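Local coordinates for sugar ABC transporter, periplasmic sugar-binding protein (Caulobacter crescentus, PDB 4IRX) that binds myo-inositol in the periplasm and probably hands it to an ABC transporter for uptake, at residues Arg133-Thr138 against Gln184-Ser189; Ser51-Asp56 against Val68-Thr73; Glu233-Ile238 against Thr288-Ile293. One frame throughout, in Å; residues are numbered along the deposited sequence. Where two conformers were deposited one is given.

Interaction 1 of 3, residues Arg133-Thr138 against Gln184-Ser189; sequences RVVVIT and QNILTS
Val135, on strand 132-138, and Ile186, on helix 176-189, mark the closest approach of the two backbones, with 8.3 Å between their CA atoms. This is a spacing bridged by side chains alone, and three buried aliphatic residues do so. Val135 and Ile186 reach toward each other tip to tip: CG2 of Val135 lies 3.8 Å from CG2 of Ile186, while CG1 of Val135 comes within 3.9 Å of CD1 of Ile186. Of the two Ile186 branches, CG2 meets Val135 alone, whereas CD1 touches both Val135 and Ile137. Its CG1 stands anti to the carbonyl carbon (chi1 -68°) and the chain then runs on extended, which carries CD1 further along the strand to meet CD1 of Ile137 at 3.7 Å. There the two isoleucines slide past each other in opposite directions. At the carbonyl of Ile186 the helix carries a polar feature of its own, since Ser189 OG donates to Ile186 O across 2.7 Å. Helix 176-189 links the parallel strands 164-171 and 197-200 in a beta-alpha-beta crossover that passes over the intervening strand 132-138. Val134 and Val136 alternate to the other face of the sheet, where they meet helix 144-160. Because every touching group is a methyl, the join rests on dispersion and on excluding water, and side-chain shape, not directional bonding, probably governs how the helix seats on the strand.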
loop_
_atom_site.group_PDB
_atom_site.type_symbol
_atom_site.label_atom_id
_atom_site.label_comp_id
_atom_site.label_asym_id
_atom_site.label_seq_id
_atom_site.Cartn_x
_atom_site.Cartn_y
_atom_site.Cartn_z
ATOM N N ARG A 133 10.299 -19.086 12.916
ATOM C CA ARG A 133 8.995 -19.461 12.356
ATOM C C ARG A 133 8.211 -18.195 12.062
ATOM O O ARG A 133 7.985 -17.384 12.976
ATOM C CB ARG A 133 8.215 -20.318 13.358
ATOM C CG ARG A 133 8.833 -21.663 13.577
ATOM C CD ARG A 133 8.223 -22.396 14.769
ATOM N NE ARG A 133 6.790 -22.592 14.595
ATOM C CZ ARG A 133 6.272 -23.594 13.890
ATOM N NH1 ARG A 133 7.080 -24.479 13.317
ATOM N NH2 ARG A 133 4.957 -23.722 13.768
ATOM N N VAL A 134 7.830 -18.005 10.789
ATOM C CA VAL A 134 7.248 -16.772 10.293
ATOM C C VAL A 134 5.851 -16.999 9.722
ATOM O O VAL A 134 5.615 -17.947 8.967
ATOM C CB VAL A 134 8.163 -16.163 9.171
ATOM C CG1 VAL A 134 7.604 -14.845 8.635
ATOM C CG2 VAL A 134 9.590 -15.972 9.684
ATOM N N VAL A 135 4.931 -16.107 10.077
ATOM C CA VAL A 135 3.601 -16.050 9.469
ATOM C C VAL A 135 3.554 -14.812 8.595
ATOM O O VAL A 135 4.014 -13.748 9.007
ATOM C CB VAL A 135 2.511 -15.959 10.573
ATOM C CG1 VAL A 135 1.119 -15.673 9.972
ATOM C CG2 VAL A 135 2.470 -17.258 11.334
ATOM N N VAL A 136 3.008 -14.932 7.385
ATOM C CA VAL A 136 2.886 -13.774 6.494
ATOM C C VAL A 136 1.407 -13.490 6.252
ATOM O O VAL A 136 0.656 -14.381 5.853
ATOM C CB VAL A 136 3.662 -13.993 5.151
ATOM C CG1 VAL A 136 3.542 -12.742 4.231
ATOM C CG2 VAL A 136 5.107 -14.344 5.446
ATOM N N ILE A 137 0.974 -12.274 6.593
ATOM C CA ILE A 137 -0.408 -11.835 6.380
ATOM C C ILE A 137 -0.391 -10.749 5.296
ATOM O O ILE A 137 0.192 -9.680 5.474
ATOM C CB ILE A 137 -1.033 -11.242 7.669
ATOM C CG1 ILE A 137 -0.921 -12.238 8.833
ATOM C CG2 ILE A 137 -2.470 -10.803 7.404
ATOM C CD1 ILE A 137 -1.766 -13.476 8.684
ATOM N N THR A 138 -1.000 -11.040 4.149
ATOM C CA THR A 138 -0.846 -10.182 2.970
ATOM C C THR A 138 -1.972 -9.162 2.809
ATOM O O THR A 138 -3.093 -9.361 3.300
ATOM C CB THR A 138 -0.731 -10.992 1.657
ATOM O OG1 THR A 138 -2.019 -11.546 1.320
ATOM C CG2 THR A 138 0.290 -12.114 1.798
ATOM N N GLN A 184 -5.906 -15.110 14.563
ATOM C CA GLN A 184 -6.333 -15.993 15.646
ATOM C C GLN A 184 -6.344 -17.449 15.228
ATOM O O GLN A 184 -5.833 -18.316 15.946
ATOM C CB GLN A 184 -7.719 -15.603 16.157
ATOM C CG GLN A 184 -7.688 -14.337 17.013
ATOM C CD GLN A 184 -9.035 -14.014 17.605
ATOM O OE1 GLN A 184 -10.030 -13.887 16.870
ATOM N NE2 GLN A 184 -9.090 -13.892 18.934
ATOM N N ASN A 185 -6.894 -17.723 14.047
ATOM C CA ASN A 185 -7.012 -19.088 13.586
ATOM C C ASN A 185 -5.627 -19.689 13.299
ATOM O O ASN A 185 -5.383 -20.870 13.584
ATOM C CB ASN A 185 -7.925 -19.137 12.375
ATOM C CG ASN A 185 -9.381 -19.050 12.751
ATOM O OD1 ASN A 185 -9.742 -19.257 13.913
ATOM N ND2 ASN A 185 -10.231 -18.723 11.780
ATOM N N ILE A 186 -4.717 -18.871 12.762
ATOM C CA ILE A 186 -3.354 -19.320 12.530
ATOM C C ILE A 186 -2.686 -19.644 13.857
ATOM O O ILE A 186 -2.043 -20.702 13.999
ATOM C CB ILE A 186 -2.553 -18.267 11.765
ATOM C CG1 ILE A 186 -3.097 -18.152 10.336
ATOM C CG2 ILE A 186 -1.070 -18.635 11.786
ATOM C CD1 ILE A 186 -2.481 -16.984 9.557
ATOM N N LEU A 187 -2.865 -18.768 14.844
ATOM C CA LEU A 187 -2.271 -19.029 16.170
ATOM C C LEU A 187 -2.816 -20.307 16.783
ATOM O O LEU A 187 -2.064 -21.087 17.350
ATOM C CB LEU A 187 -2.447 -17.827 17.105
ATOM C CG LEU A 187 -1.716 -16.560 16.660
ATOM C CD1 LEU A 187 -2.144 -15.419 17.572
ATOM C CD2 LEU A 187 -0.189 -16.768 16.752
ATOM N N THR A 188 -4.119 -20.532 16.649
ATOM C CA THR A 188 -4.730 -21.741 17.177
ATOM C C THR A 188 -4.156 -22.981 16.506
ATOM O O THR A 188 -3.888 -23.990 17.166
ATOM C CB THR A 188 -6.245 -21.666 16.972
ATOM O OG1 THR A 188 -6.741 -20.620 17.792
ATOM C CG2 THR A 188 -6.929 -23.012 17.342
ATOM N N SER A 189 -3.938 -22.908 15.196
ATOM C CA SER A 189 -3.376 -24.042 14.442
ATOM C C SER A 189 -1.953 -24.390 14.842
ATOM O O SER A 189 -1.505 -25.503 14.588
ATOM C CB SER A 189 -3.471 -23.780 12.941
ATOM O OG SER A 189 -2.424 -22.930 12.467
#

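Interaction 2 of 3, residues Ser51-Asp56 against Val68-Thr73; sequences SKQISD and VIVAPT
Gln53 and Thr73 bring the backbones nearest, their CA atoms 7.6 Å apart, where helix 50-62 faces the loop that leaves the end of strand 67-70. Every close contact across the pair is made by the Gln53 side chain. Its CG is anti to the backbone N (chi1 -169°) and the chain stays extended beyond it, delivering the terminal amide to two main-chain groups at once. OE1 accepts from Thr73 N at 2.8 Å; the bond is nearly straight, and the donor lies in the carbonyl plane on a lone pair. NE2 donates to Ala71 O at 3.0 Å with an N-H...O angle of 167°. That acceptor lies in the Gln53 amide plane, although NE2 stands above the plane of the Ala71 carbonyl. The paired bonds fix the rotation of the amide about its last torsion, against the peptides flanking Pro72. In the type I periplasmic-binding-protein fold, this helix forms the beta-alpha-beta crossover from strand 40-45 to strand 67-70, passing strand 10-15; Ser14 OG on that strand is also hydrogen-bonded to Gln53 NE2. Two methyl groups pack against the amide's polar atoms: CG2 of Val70 lies 3.7 Å from Gln53 NE2, and CG2 of Thr73 lies 3.3 Å from Gln53 OE1. The hydroxyl of Thr73 is bonded instead to Ser50 OG. The peptide whose N-H is held by Gln53 offers its carbonyl, Pro72 O, to NH1 of Arg97, a residue of the inositol pocket.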
loop_
_atom_site.group_PDB
_atom_site.type_symbol
_atom_site.label_atom_id
_atom_site.label_comp_id
_atom_site.label_asym_id
_atom_site.label_seq_id
_atom_site.Cartn_x
_atom_site.Cartn_y
_atom_site.Cartn_z
ATOM N N SER A 51 -15.334 -3.287 -11.197
ATOM C CA SER A 51 -16.322 -2.887 -12.181
ATOM C C SER A 51 -16.714 -1.430 -11.995
ATOM O O SER A 51 -16.828 -0.700 -12.973
ATOM C CB SER A 51 -17.561 -3.801 -12.119
ATOM O OG SER A 51 -17.202 -5.119 -12.477
ATOM N N LYS A 52 -16.877 -1.000 -10.745
ATOM C CA LYS A 52 -17.222 0.388 -10.458
ATOM C C LYS A 52 -16.071 1.306 -10.872
ATOM O O LYS A 52 -16.280 2.384 -11.449
ATOM C CB LYS A 52 -17.555 0.601 -8.977
ATOM C CG LYS A 52 -17.940 2.033 -8.666
ATOM C CD LYS A 52 -18.351 2.226 -7.218
ATOM C CE LYS A 52 -18.845 3.633 -7.004
ATOM N NZ LYS A 52 -17.754 4.611 -7.302
ATOM N N GLN A 53 -14.856 0.899 -10.543
ATOM C CA GLN A 53 -13.703 1.724 -10.887
ATOM C C GLN A 53 -13.607 1.899 -12.412
ATOM O O GLN A 53 -13.388 3.009 -12.899
ATOM C CB GLN A 53 -12.412 1.088 -10.361
ATOM C CG GLN A 53 -11.223 2.036 -10.452
ATOM C CD GLN A 53 -10.035 1.559 -9.658
ATOM O OE1 GLN A 53 -9.668 0.369 -9.707
ATOM N NE2 GLN A 53 -9.424 2.475 -8.906
ATOM N N ILE A 54 -13.766 0.808 -13.158
ATOM C CA ILE A 54 -13.747 0.850 -14.627
ATOM C C ILE A 54 -14.836 1.787 -15.171
ATOM O O ILE A 54 -14.568 2.643 -16.022
ATOM C CB ILE A 54 -13.866 -0.575 -15.259
ATOM C CG1 ILE A 54 -12.603 -1.400 -14.971
ATOM C CG2 ILE A 54 -14.146 -0.477 -16.776
ATOM C CD1 ILE A 54 -12.715 -2.895 -15.289
ATOM N N SER A 55 -16.054 1.664 -14.649
ATOM C CA SER A 55 -17.132 2.545 -15.099
ATOM C C SER A 55 -16.921 4.006 -14.695
ATOM O O SER A 55 -17.235 4.908 -15.479
ATOM C CB SER A 55 -18.514 2.047 -14.660
ATOM O OG SER A 55 -18.706 2.208 -13.270
ATOM N N ASP A 56 -16.359 4.232 -13.498
ATOM C CA ASP A 56 -15.951 5.568 -13.059
ATOM C C ASP A 56 -14.962 6.212 -14.026
ATOM O O ASP A 56 -15.088 7.402 -14.356
ATOM C CB ASP A 56 -15.235 5.487 -11.699
ATOM C CG ASP A 56 -16.184 5.320 -10.529
ATOM O OD1 ASP A 56 -17.412 5.432 -10.723
ATOM O OD2 ASP A 56 -15.685 5.091 -9.399
ATOM N N VAL A 68 -5.925 11.185 -15.562
ATOM C CA VAL A 68 -6.516 10.453 -14.449
ATOM C C VAL A 68 -5.392 9.813 -13.663
ATOM O O VAL A 68 -4.445 9.271 -14.251
ATOM C CB VAL A 68 -7.522 9.380 -14.923
ATOM C CG1 VAL A 68 -8.086 8.663 -13.732
ATOM C CG2 VAL A 68 -8.660 10.038 -15.675
ATOM N N ILE A 69 -5.449 9.932 -12.337
ATOM C CA ILE A 69 -4.528 9.233 -11.445
ATOM C C ILE A 69 -5.308 8.103 -10.833
ATOM O O ILE A 69 -6.388 8.316 -10.316
ATOM C CB ILE A 69 -4.013 10.164 -10.345
ATOM C CG1 ILE A 69 -3.245 11.344 -10.970
ATOM C CG2 ILE A 69 -3.160 9.416 -9.362
ATOM C CD1 ILE A 69 -2.923 12.469 -9.962
ATOM N N VAL A 70 -4.792 6.891 -10.941
ATOM C CA VAL A 70 -5.550 5.725 -10.492
ATOM C C VAL A 70 -4.740 4.816 -9.565
ATOM O O VAL A 70 -3.575 4.497 -9.822
ATOM C CB VAL A 70 -6.114 4.937 -11.709
ATOM C CG1 VAL A 70 -5.016 4.572 -12.691
ATOM C CG2 VAL A 70 -6.889 3.697 -11.270
ATOM N N ALA A 71 -5.364 4.441 -8.454
ATOM C CA ALA A 71 -4.854 3.346 -7.623
ATOM C C ALA A 71 -5.790 2.179 -7.916
ATOM O O ALA A 71 -6.889 2.109 -7.345
ATOM C CB ALA A 71 -4.880 3.711 -6.139
ATOM N N PRO A 72 -5.388 1.284 -8.843
ATOM C CA PRO A 72 -6.341 0.262 -9.314
ATOM C C PRO A 72 -6.685 -0.752 -8.230
ATOM O O PRO A 72 -5.783 -1.158 -7.497
ATOM C CB PRO A 72 -5.583 -0.447 -10.440
ATOM C CG PRO A 72 -4.107 -0.199 -10.122
ATOM C CD PRO A 72 -4.076 1.187 -9.515
ATOM N N THR A 73 -7.942 -1.192 -8.164
ATOM C CA THR A 73 -8.345 -2.260 -7.245
ATOM C C THR A 73 -7.572 -3.546 -7.508
ATOM O O THR A 73 -7.253 -4.289 -6.577
ATOM C CB THR A 73 -9.855 -2.573 -7.360
ATOM O OG1 THR A 73 -10.129 -3.015 -8.696
ATOM C CG2 THR A 73 -10.686 -1.353 -7.029
#

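Interaction 3 of 3, residues Glu233-Ile238 against Thr288-Ile293; sequences EALARI and TEASRI
Leu235 of helix 232-239 presents both methyls to Ala290: CD1 and CD2 each lie 3.7 Å from Ala290 CB, so the single methyl of the alanine sits against the fork of the leucine. CG of Leu235 is anti to the carbonyl carbon (chi1 -59°) and the chain is extended at chi2, 176°, which directs CD1 into the type I turn running from Ala290 to Ile293. There CD1 packs 3.9 Å from Ile293 CA and 4.1 Å from Arg292 C, touching backbone as much as side chain. Ile293 adds its tip. With CG1 anti to the backbone N (chi1 -168°), its chain folds at chi2 and brings CD1 to 4.0 Å from CD1 of Leu235. The turn is closed by Ile293 N donating to Ala290 O at 3.3 Å. The side chain of Arg292 turns to Glu295, its NE forming a salt bridge with OE2. Leu235 also touches Ile282 of strand 275-282, and Ala290 rests on Glu248 of strand 246-248. On another side of the helix, Glu233, Ala234 and Arg237 meet helix 203-215, so the segment lies between that helix and the antiparallel strand pair.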
loop_
_atom_site.group_PDB
_atom_site.type_symbol
_atom_site.label_atom_id
_atom_site.label_comp_id
_atom_site.label_asym_id
_atom_site.label_seq_id
_atom_site.Cartn_x
_atom_site.Cartn_y
_atom_site.Cartn_z
ATOM N N GLU A 233 -0.763 5.193 14.414
ATOM C CA GLU A 233 -1.182 4.186 15.385
ATOM C C GLU A 233 -0.100 3.129 15.556
ATOM O O GLU A 233 0.185 2.682 16.671
ATOM C CB GLU A 233 -2.511 3.557 14.932
ATOM C CG GLU A 233 -3.266 2.742 15.960
ATOM C CD GLU A 233 -4.610 2.260 15.409
ATOM O OE1 GLU A 233 -4.903 2.530 14.218
ATOM O OE2 GLU A 233 -5.354 1.611 16.165
ATOM N N ALA A 234 0.523 2.728 14.448
ATOM C CA ALA A 234 1.608 1.751 14.513
ATOM C C ALA A 234 2.855 2.356 15.158
ATOM O O ALA A 234 3.556 1.691 15.920
ATOM C CB ALA A 234 1.946 1.227 13.111
ATOM N N LEU A 235 3.146 3.605 14.814
ATOM C CA LEU A 235 4.289 4.298 15.406
ATOM C C LEU A 235 4.177 4.314 16.946
ATOM O O LEU A 235 5.172 4.102 17.644
ATOM C CB LEU A 235 4.435 5.723 14.818
ATOM C CG LEU A 235 4.631 5.822 13.289
ATOM C CD1 LEU A 235 4.663 7.286 12.824
ATOM C CD2 LEU A 235 5.940 5.161 12.934
ATOM N N ALA A 236 2.965 4.539 17.444
ATOM C CA ALA A 236 2.708 4.534 18.884
ATOM C C ALA A 236 2.946 3.173 19.499
ATOM O O ALA A 236 3.498 3.085 20.601
ATOM C CB ALA A 236 1.303 5.030 19.166
ATOM N N ARG A 237 2.561 2.105 18.794
ATOM C CA ARG A 237 2.828 0.761 19.273
ATOM C C ARG A 237 4.308 0.421 19.306
ATOM O O ARG A 237 4.758 -0.371 20.142
ATOM C CB ARG A 237 2.069 -0.274 18.429
ATOM C CG ARG A 237 0.537 -0.210 18.505
ATOM C CD ARG A 237 0.023 -0.578 19.879
ATOM N NE ARG A 237 -0.027 0.586 20.758
ATOM C CZ ARG A 237 0.308 0.587 22.049
ATOM N NH1 ARG A 237 0.698 -0.526 22.649
ATOM N NH2 ARG A 237 0.224 1.710 22.750
ATOM N N ILE A 238 5.059 0.974 18.359
ATOM C CA ILE A 238 6.500 0.776 18.354
ATOM C C ILE A 238 7.117 1.546 19.516
ATOM O O ILE A 238 7.971 1.016 20.239
ATOM C CB ILE A 238 7.115 1.185 17.002
ATOM C CG1 ILE A 238 6.572 0.239 15.918
ATOM C CG2 ILE A 238 8.649 1.162 17.088
ATOM C CD1 ILE A 238 6.883 0.647 14.482
ATOM N N THR A 288 11.469 8.985 14.216
ATOM C CA THR A 288 11.302 10.312 13.621
ATOM C C THR A 288 11.614 10.364 12.131
ATOM O O THR A 288 11.404 11.410 11.504
ATOM C CB THR A 288 12.098 11.401 14.374
ATOM O OG1 THR A 288 13.484 11.040 14.353
ATOM C CG2 THR A 288 11.634 11.473 15.823
ATOM N N GLU A 289 12.070 9.244 11.559
ATOM C CA GLU A 289 12.212 9.127 10.109
ATOM C C GLU A 289 10.879 8.812 9.433
ATOM O O GLU A 289 10.779 8.836 8.192
ATOM C CB GLU A 289 13.284 8.084 9.737
ATOM C CG GLU A 289 14.687 8.569 10.123
ATOM C CD GLU A 289 15.826 7.653 9.736
ATOM O OE1 GLU A 289 15.586 6.553 9.195
ATOM O OE2 GLU A 289 16.985 8.056 9.994
ATOM N N ALA A 290 9.848 8.546 10.225
ATOM C CA ALA A 290 8.527 8.326 9.649
ATOM C C ALA A 290 7.932 9.663 9.279
ATOM O O ALA A 290 8.000 10.600 10.059
ATOM C CB ALA A 290 7.621 7.582 10.628
ATOM N N SER A 291 7.360 9.744 8.084
ATOM C CA SER A 291 6.823 11.003 7.575
ATOM C C SER A 291 5.676 11.536 8.418
ATOM O O SER A 291 5.463 12.747 8.473
ATOM C CB SER A 291 6.410 10.879 6.100
ATOM O OG SER A 291 5.388 9.913 5.912
ATOM N N ARG A 292 4.936 10.647 9.068
ATOM C CA ARG A 292 3.755 11.034 9.850
ATOM C C ARG A 292 4.010 11.040 11.364
ATOM O O ARG A 292 3.062 10.996 12.158
ATOM C CB ARG A 292 2.543 10.161 9.496
ATOM C CG ARG A 292 2.115 10.259 8.024
ATOM C CD ARG A 292 0.972 9.336 7.676
ATOM N NE ARG A 292 -0.259 9.652 8.399
ATOM C CZ ARG A 292 -1.298 8.819 8.507
ATOM N NH1 ARG A 292 -1.257 7.605 7.951
ATOM N NH2 ARG A 292 -2.361 9.177 9.208
ATOM N N ILE A 293 5.275 11.104 11.768
ATOM C CA ILE A 293 5.616 11.069 13.193
ATOM C C ILE A 293 4.927 12.196 13.984
ATOM O O ILE A 293 4.508 12.021 15.142
ATOM C CB ILE A 293 7.162 11.051 13.418
ATOM C CG1 ILE A 293 7.495 10.715 14.888
ATOM C CG2 ILE A 293 7.815 12.341 12.945
ATOM C CD1 ILE A 293 7.043 9.325 15.301
#

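Overall arrangement
Along the chain, interaction 2 comes first, then interaction 1, then interaction 3, in series. Interaction 2 belongs to the seven-stranded mixed sheet and interaction 1 to the four-stranded parallel sheet, their centres 32 Å apart; interaction 1 packs a crossover helix on a strand, and interaction 2 ties one to the loop leaving its strand. Interaction 3 lies 25 Å from interaction 1 and 30 Å from interaction 2, centre to centre, and is mixed in origin: helix 232-239 follows strand 224-226 of the smaller sheet, whereas 288-293 follows strand 275-282 of the larger. No two contacts touch. This fits a two-lobed binding protein, with myo-inositol bound between the lobes.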